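Local atomic coordinates of aeromonas extracellular serine protease (Aeromonas sobria, PDB entry 3WQB), a protein that cleaves peptide bonds after paired basic residues, one of them lysine, as a secreted calcium-binding serine protease of the kexin and furin type that probably acts as a virulence factor. Residues W158-L162 with G163-A167; E201-T204 with L205-Q208; W407-P410 with T411-F414. The protein carries 1 engineered substitution. All coordinates share one frame; numbering follows the deposited sequence.

Interaction 1: residues W158-L162 with G163-A167; sequences WLYAL and GDSNA
Tyr160 and Ser165 meet at the C-terminal end of helix 155-164, locally, where the chain leaves the last turn. With CG anti to the backbone N (chi1 -163°), the Tyr160 side chain runs alongside the departing chain. Its CB leads into a ring covered on one face by Ser165: the serine CB is 3.6 Å from the ring centroid, a CH-pi contact. Farther out, CE1 lies 3.9 Å from Ala167 CB. At the tip, OH is 3.6 Å from that methyl and shares a water with Ala167 N. Lys97 adds a cation-pi contact to the ring.

The backbone turns with a wide pi-type hydrogen bond, Asp164 N to Leu159 O at 3.0 Å, and through Gly163, whose positive phi suits glycine. Against the same ring face, 3.5 Å above the Tyr160 plane, Ser165 OG donates to Tyr160 O at 2.7 Å, in the carbonyl plane and on a lone pair, and accepts from Ser168 N; Ser168 OG also binds Tyr160 O. Asp164 OD1 hydrogen-bonds to a polar side chain on the other protein chain. Serine hydroxyls thus replace the amide that a continuing helix would have offered Tyr160 O, and the ring covers the bonded Ser165 hydroxyl.

Interaction 2: residues E201-T204 with L205-Q208; sequences EQQT and LKAQ
Leu205 packs back on Glu201, one helical turn earlier. Its N donates to Glu201 O, 3.0 Å away and with an N-H...O angle of 158°, an i to i+4 helical bond. The side chain follows the same carbonyl: CB is 3.5 Å from Glu201 O, and CD1 meets Glu201 CG at 4.0 Å, the two chains crossing at a slant. Trp254 and Leu435 touch the leucine from loops, and the glutamate carboxylate continues to Gln437.

These residues form the C-terminal end of helix 191-205, where the chain turns toward strand 211-215. The helix is the connection of a beta-alpha-beta crossover in the parallel sheet of the subtilisin-like domain, joining neighbouring strands 173-179 and 211-215.

Lys206 follows in the loop toward strand 211-215. CG sits between its backbone N and carbonyl carbon (chi1 60°), and from there the extended chain folds along the helix end, its aliphatic part running past Gln203 O with CG at 3.5 Å and CE at 3.6 Å. It lies side by side with Gln203, both pointing the same way. NZ donates to Gln203 OE1 at 3.0 Å, approaching from above the amide plane, 37° out of it, rather than on a lone pair. Gln203, bent at chi2, turns its amide to receive it, while its NE2 and Lys206 NZ both donate to Arg169 O.

Interaction 3: residues W407-P410 with T411-F414; sequences WFSP and TYGF
A tight antiparallel turn, local to the chain, joins strand 407-408 to the loop leading into helix 419-426, and Ser409 with Gly413 forms its single bridge. This is a hydrogen-bonded pair: Ser409 N donates to Gly413 O at 2.9 Å, while the return bond from Gly413 N to Ser409 O is weak, its angle at the hydrogen only 120°. Within the turn, the Ser409 hydroxyl stands between its backbone N and carbonyl carbon (chi1 64°), which brings OG to 3.1 Å from Tyr412 N, whose N-H it accepts. The same oxygen sits at the edge of the Tyr412 ring.

At the open end, Phe408 directs its ring edge at the face of Phe414, an edge-to-face pair with planes at 66°. Phe408 CD1 lies over the Phe414 ring, 3.7 Å from CE2, and its CE1 packs 3.4 Å from Gly413 CA. A water within hydrogen-bonding distance of Trp407 O and Phe414 O links the two arms.

Tyr412 OH reaches Asp373 and Arg267 N. Strand 407-408 pairs with 400-401 in a two-stranded antiparallel sheet, and Phe414 bonds through its backbone to Phe278 on strand 277-282, an outermost strand of the large parallel sheet.

Overall arrangement
Interactions 1 and 2 are neighbours, about 14 Å between centres, and they touch: Gly163 CA is 3.7 Å from Gln203 NE2, so the C-terminal ends of helices 155-164 and 191-205 pack together on the same side of the chain's centre. Interaction 3 stands apart. Its centre is about 32 Å from that of interaction 1, across the centre of the chain, and about 26 Å from that of interaction 2, with nearest atoms about 15 Å away in the latter case. The catalytic site lies closest to interaction 1: the side chain of Ala161 is about 9 Å from that of Asp78, the predicted charge-relay aspartate. Interactions 2 and 3 lie away from the annotated sites.

Interaction 1: residues W158-L162 with G163-A167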
# COMPACT_ATOMS: atom_id res chain seq x y z
N TRP A 158 -12.51 -10.79 0.12
CA TRP A 158 -11.84 -9.67 -0.56
C TRP A 158 -12.74 -9.10 -1.67
O TRP A 158 -12.93 -7.90 -1.75
CB TRP A 158 -10.48 -10.07 -1.14
CG TRP A 158 -9.41 -10.35 -0.12
CD1 TRP A 158 -8.78 -11.55 0.09
CD2 TRP A 158 -8.84 -9.43 0.81
NE1 TRP A 158 -7.84 -11.42 1.10
CE2 TRP A 158 -7.87 -10.13 1.56
CE3 TRP A 158 -9.05 -8.07 1.10
CZ2 TRP A 158 -7.11 -9.53 2.58
CZ3 TRP A 158 -8.31 -7.47 2.11
CH2 TRP A 158 -7.35 -8.20 2.83
N LEU A 159 -13.28 -9.98 -2.51
CA LEU A 159 -14.21 -9.57 -3.55
C LEU A 159 -15.40 -8.80 -2.97
O LEU A 159 -15.77 -7.74 -3.48
CB LEU A 159 -14.71 -10.81 -4.31
CG LEU A 159 -13.68 -11.50 -5.21
CD1 LEU A 159 -14.26 -12.80 -5.71
CD2 LEU A 159 -13.27 -10.60 -6.37
N TYR A 160 -15.98 -9.34 -1.90
CA TYR A 160 -17.16 -8.74 -1.29
C TYR A 160 -16.89 -7.29 -0.85
O TYR A 160 -17.75 -6.41 -1.02
CB TYR A 160 -17.67 -9.58 -0.11
CG TYR A 160 -19.09 -9.22 0.27
CD1 TYR A 160 -19.36 -8.14 1.13
CD2 TYR A 160 -20.17 -9.93 -0.25
CE1 TYR A 160 -20.66 -7.79 1.45
CE2 TYR A 160 -21.46 -9.58 0.07
CZ TYR A 160 -21.71 -8.51 0.92
OH TYR A 160 -23.00 -8.17 1.22
N ALA A 161 -15.71 -7.07 -0.28
CA ALA A 161 -15.35 -5.79 0.32
C ALA A 161 -14.84 -4.76 -0.68
O ALA A 161 -14.94 -3.56 -0.43
CB ALA A 161 -14.30 -6.01 1.38
N LEU A 162 -14.26 -5.23 -1.78
CA LEU A 162 -13.48 -4.36 -2.65
C LEU A 162 -14.20 -4.02 -3.96
O LEU A 162 -13.58 -3.61 -4.94
CB LEU A 162 -12.09 -4.97 -2.89
CG LEU A 162 -11.14 -4.86 -1.69
CD1 LEU A 162 -9.98 -5.84 -1.83
CD2 LEU A 162 -10.64 -3.42 -1.50
N GLY A 163 -15.52 -4.18 -3.98
CA GLY A 163 -16.34 -3.67 -5.07
C GLY A 163 -17.10 -4.67 -5.89
O GLY A 163 -17.83 -4.27 -6.79
N ASP A 164 -16.94 -5.96 -5.61
CA ASP A 164 -17.59 -7.00 -6.41
C ASP A 164 -19.04 -7.25 -5.99
O ASP A 164 -19.84 -7.73 -6.79
CB ASP A 164 -16.79 -8.30 -6.36
CG ASP A 164 -17.39 -9.39 -7.23
OD1 ASP A 164 -17.34 -9.24 -8.46
OD2 ASP A 164 -17.86 -10.40 -6.66
N SER A 165 -19.39 -6.93 -4.75
CA SER A 165 -20.73 -7.20 -4.23
C SER A 165 -21.68 -6.04 -4.44
O SER A 165 -21.26 -4.90 -4.66
CB SER A 165 -20.65 -7.53 -2.74
OG SER A 165 -20.33 -6.39 -1.97
N ASN A 166 -22.98 -6.31 -4.35
CA ASN A 166 -23.96 -5.25 -4.40
C ASN A 166 -23.72 -4.23 -3.30
O ASN A 166 -23.91 -3.04 -3.49
CB ASN A 166 -25.38 -5.81 -4.31
CG ASN A 166 -25.75 -6.60 -5.53
OD1 ASN A 166 -25.06 -6.57 -6.55
ND2 ASN A 166 -26.85 -7.34 -5.44
N ALA A 167 -23.27 -4.72 -2.15
CA ALA A 167 -23.05 -3.86 -1.00
C ALA A 167 -21.92 -2.86 -1.25
O ALA A 167 -22.05 -1.68 -0.90
CB ALA A 167 -22.76 -4.71 0.24
O HOH W 1 -24.14 -7.43 -1.29

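Interaction 2: residues E201-T204 with L205-Q208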
# COMPACT_ATOMS: atom_id res chain seq x y z
N GLU A 201 -9.66 -2.48 -11.80
CA GLU A 201 -9.70 -1.79 -13.10
C GLU A 201 -11.13 -1.40 -13.44
O GLU A 201 -11.40 -0.25 -13.81
CB GLU A 201 -9.10 -2.66 -14.19
CG GLU A 201 -9.24 -2.05 -15.59
CD GLU A 201 -8.48 -2.78 -16.67
OE1 GLU A 201 -7.79 -3.79 -16.39
OE2 GLU A 201 -8.59 -2.35 -17.83
N GLN A 202 -12.06 -2.34 -13.31
CA GLN A 202 -13.45 -2.06 -13.65
C GLN A 202 -14.05 -0.99 -12.76
O GLN A 202 -14.80 -0.12 -13.21
CB GLN A 202 -14.27 -3.34 -13.59
CG GLN A 202 -13.95 -4.28 -14.73
CD GLN A 202 -13.97 -3.58 -16.10
OE1 GLN A 202 -14.91 -2.83 -16.42
NE2 GLN A 202 -12.95 -3.84 -16.91
N GLN A 203 -13.71 -1.05 -11.47
CA GLN A 203 -14.21 -0.10 -10.50
C GLN A 203 -13.61 1.29 -10.66
O GLN A 203 -14.28 2.29 -10.39
CB GLN A 203 -13.96 -0.63 -9.09
CG GLN A 203 -14.96 -1.72 -8.68
CD GLN A 203 -16.34 -1.15 -8.40
OE1 GLN A 203 -17.22 -1.17 -9.26
NE2 GLN A 203 -16.51 -0.60 -7.21
N THR A 204 -12.35 1.36 -11.07
CA THR A 204 -11.69 2.65 -11.26
C THR A 204 -12.20 3.36 -12.52
O THR A 204 -12.48 4.56 -12.49
CB THR A 204 -10.16 2.49 -11.35
OG1 THR A 204 -9.65 1.94 -10.12
CG2 THR A 204 -9.48 3.84 -11.60
N LEU A 205 -12.32 2.61 -13.62
CA LEU A 205 -12.59 3.23 -14.93
C LEU A 205 -14.05 3.47 -15.30
O LEU A 205 -14.33 4.00 -16.37
CB LEU A 205 -11.86 2.46 -16.04
CG LEU A 205 -10.33 2.48 -15.91
CD1 LEU A 205 -9.69 1.70 -17.04
CD2 LEU A 205 -9.74 3.90 -15.83
N LYS A 206 -14.98 3.16 -14.41
CA LYS A 206 -16.40 3.36 -14.74
C LYS A 206 -16.83 4.79 -14.45
O LYS A 206 -16.08 5.58 -13.89
CB LYS A 206 -17.24 2.39 -13.92
CG LYS A 206 -17.06 2.60 -12.43
CD LYS A 206 -17.89 1.65 -11.64
CE LYS A 206 -17.86 2.09 -10.20
NZ LYS A 206 -18.80 1.33 -9.34
N ALA A 207 -18.07 5.11 -14.83
CA ALA A 207 -18.69 6.36 -14.39
C ALA A 207 -18.76 6.37 -12.86
O ALA A 207 -19.02 5.33 -12.24
CB ALA A 207 -20.08 6.50 -14.99
N GLN A 208 -18.54 7.53 -12.26
CA GLN A 208 -18.44 7.66 -10.80
C GLN A 208 -17.36 6.69 -10.31
O GLN A 208 -17.59 5.89 -9.39
CB GLN A 208 -19.79 7.39 -10.11
CG GLN A 208 -20.77 8.57 -10.06
CD GLN A 208 -20.93 9.28 -11.39
OE1 GLN A 208 -20.30 10.32 -11.63
NE2 GLN A 208 -21.75 8.72 -12.27

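Interaction 3: residues W407-P410 with T411-F414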
# COMPACT_ATOMS: atom_id res chain seq x y z
N TRP A 407 8.00 17.34 -10.24
CA TRP A 407 8.88 16.97 -9.15
C TRP A 407 8.40 15.66 -8.55
O TRP A 407 7.20 15.48 -8.30
CB TRP A 407 8.88 18.04 -8.07
CG TRP A 407 9.70 19.24 -8.43
CD1 TRP A 407 9.25 20.43 -8.93
CD2 TRP A 407 11.12 19.38 -8.29
NE1 TRP A 407 10.30 21.29 -9.12
CE2 TRP A 407 11.46 20.68 -8.73
CE3 TRP A 407 12.14 18.53 -7.84
CZ2 TRP A 407 12.78 21.14 -8.74
CZ3 TRP A 407 13.44 18.99 -7.84
CH2 TRP A 407 13.75 20.29 -8.28
N PHE A 408 9.34 14.77 -8.25
CA PHE A 408 9.00 13.47 -7.69
C PHE A 408 10.12 12.96 -6.80
O PHE A 408 11.30 13.18 -7.11
CB PHE A 408 8.74 12.45 -8.81
CG PHE A 408 8.31 11.10 -8.31
CD1 PHE A 408 6.98 10.87 -7.98
CD2 PHE A 408 9.24 10.07 -8.14
CE1 PHE A 408 6.57 9.63 -7.48
CE2 PHE A 408 8.84 8.81 -7.65
CZ PHE A 408 7.49 8.60 -7.31
N SER A 409 9.75 12.29 -5.72
CA SER A 409 10.72 11.56 -4.91
C SER A 409 10.12 10.22 -4.49
O SER A 409 8.91 10.11 -4.31
CB SER A 409 11.13 12.39 -3.69
OG SER A 409 10.03 12.61 -2.82
N PRO A 410 10.96 9.18 -4.32
CA PRO A 410 10.41 7.92 -3.83
C PRO A 410 9.92 8.02 -2.39
O PRO A 410 9.08 7.22 -1.97
CB PRO A 410 11.59 6.95 -3.95
CG PRO A 410 12.80 7.83 -3.92
CD PRO A 410 12.40 9.05 -4.66
N THR A 411 10.42 9.00 -1.62
CA THR A 411 9.96 9.17 -0.25
C THR A 411 8.55 9.78 -0.18
O THR A 411 7.70 9.30 0.57
CB THR A 411 10.97 9.99 0.58
OG1 THR A 411 12.20 9.27 0.63
CG2 THR A 411 10.46 10.22 1.99
N TYR A 412 8.33 10.85 -0.94
CA TYR A 412 7.11 11.64 -0.82
C TYR A 412 6.19 11.55 -2.04
O TYR A 412 5.15 12.20 -2.08
CB TYR A 412 7.47 13.11 -0.53
CG TYR A 412 8.34 13.28 0.68
CD1 TYR A 412 7.81 13.12 1.96
CD2 TYR A 412 9.69 13.57 0.56
CE1 TYR A 412 8.60 13.25 3.08
CE2 TYR A 412 10.49 13.71 1.68
CZ TYR A 412 9.93 13.54 2.94
OH TYR A 412 10.71 13.67 4.07
N GLY A 413 6.57 10.75 -3.03
CA GLY A 413 5.86 10.74 -4.30
C GLY A 413 5.92 12.14 -4.92
O GLY A 413 6.98 12.77 -4.97
N PHE A 414 4.77 12.62 -5.38
CA PHE A 414 4.66 13.98 -5.90
C PHE A 414 4.65 15.04 -4.80
O PHE A 414 4.77 16.23 -5.08
CB PHE A 414 3.45 14.10 -6.83
CG PHE A 414 3.59 13.27 -8.07
CD1 PHE A 414 2.86 12.08 -8.21
CD2 PHE A 414 4.50 13.62 -9.05
CE1 PHE A 414 3.03 11.29 -9.34
CE2 PHE A 414 4.68 12.83 -10.18
CZ PHE A 414 3.94 11.66 -10.33
O HOH W 2 5.32 17.29 -7.56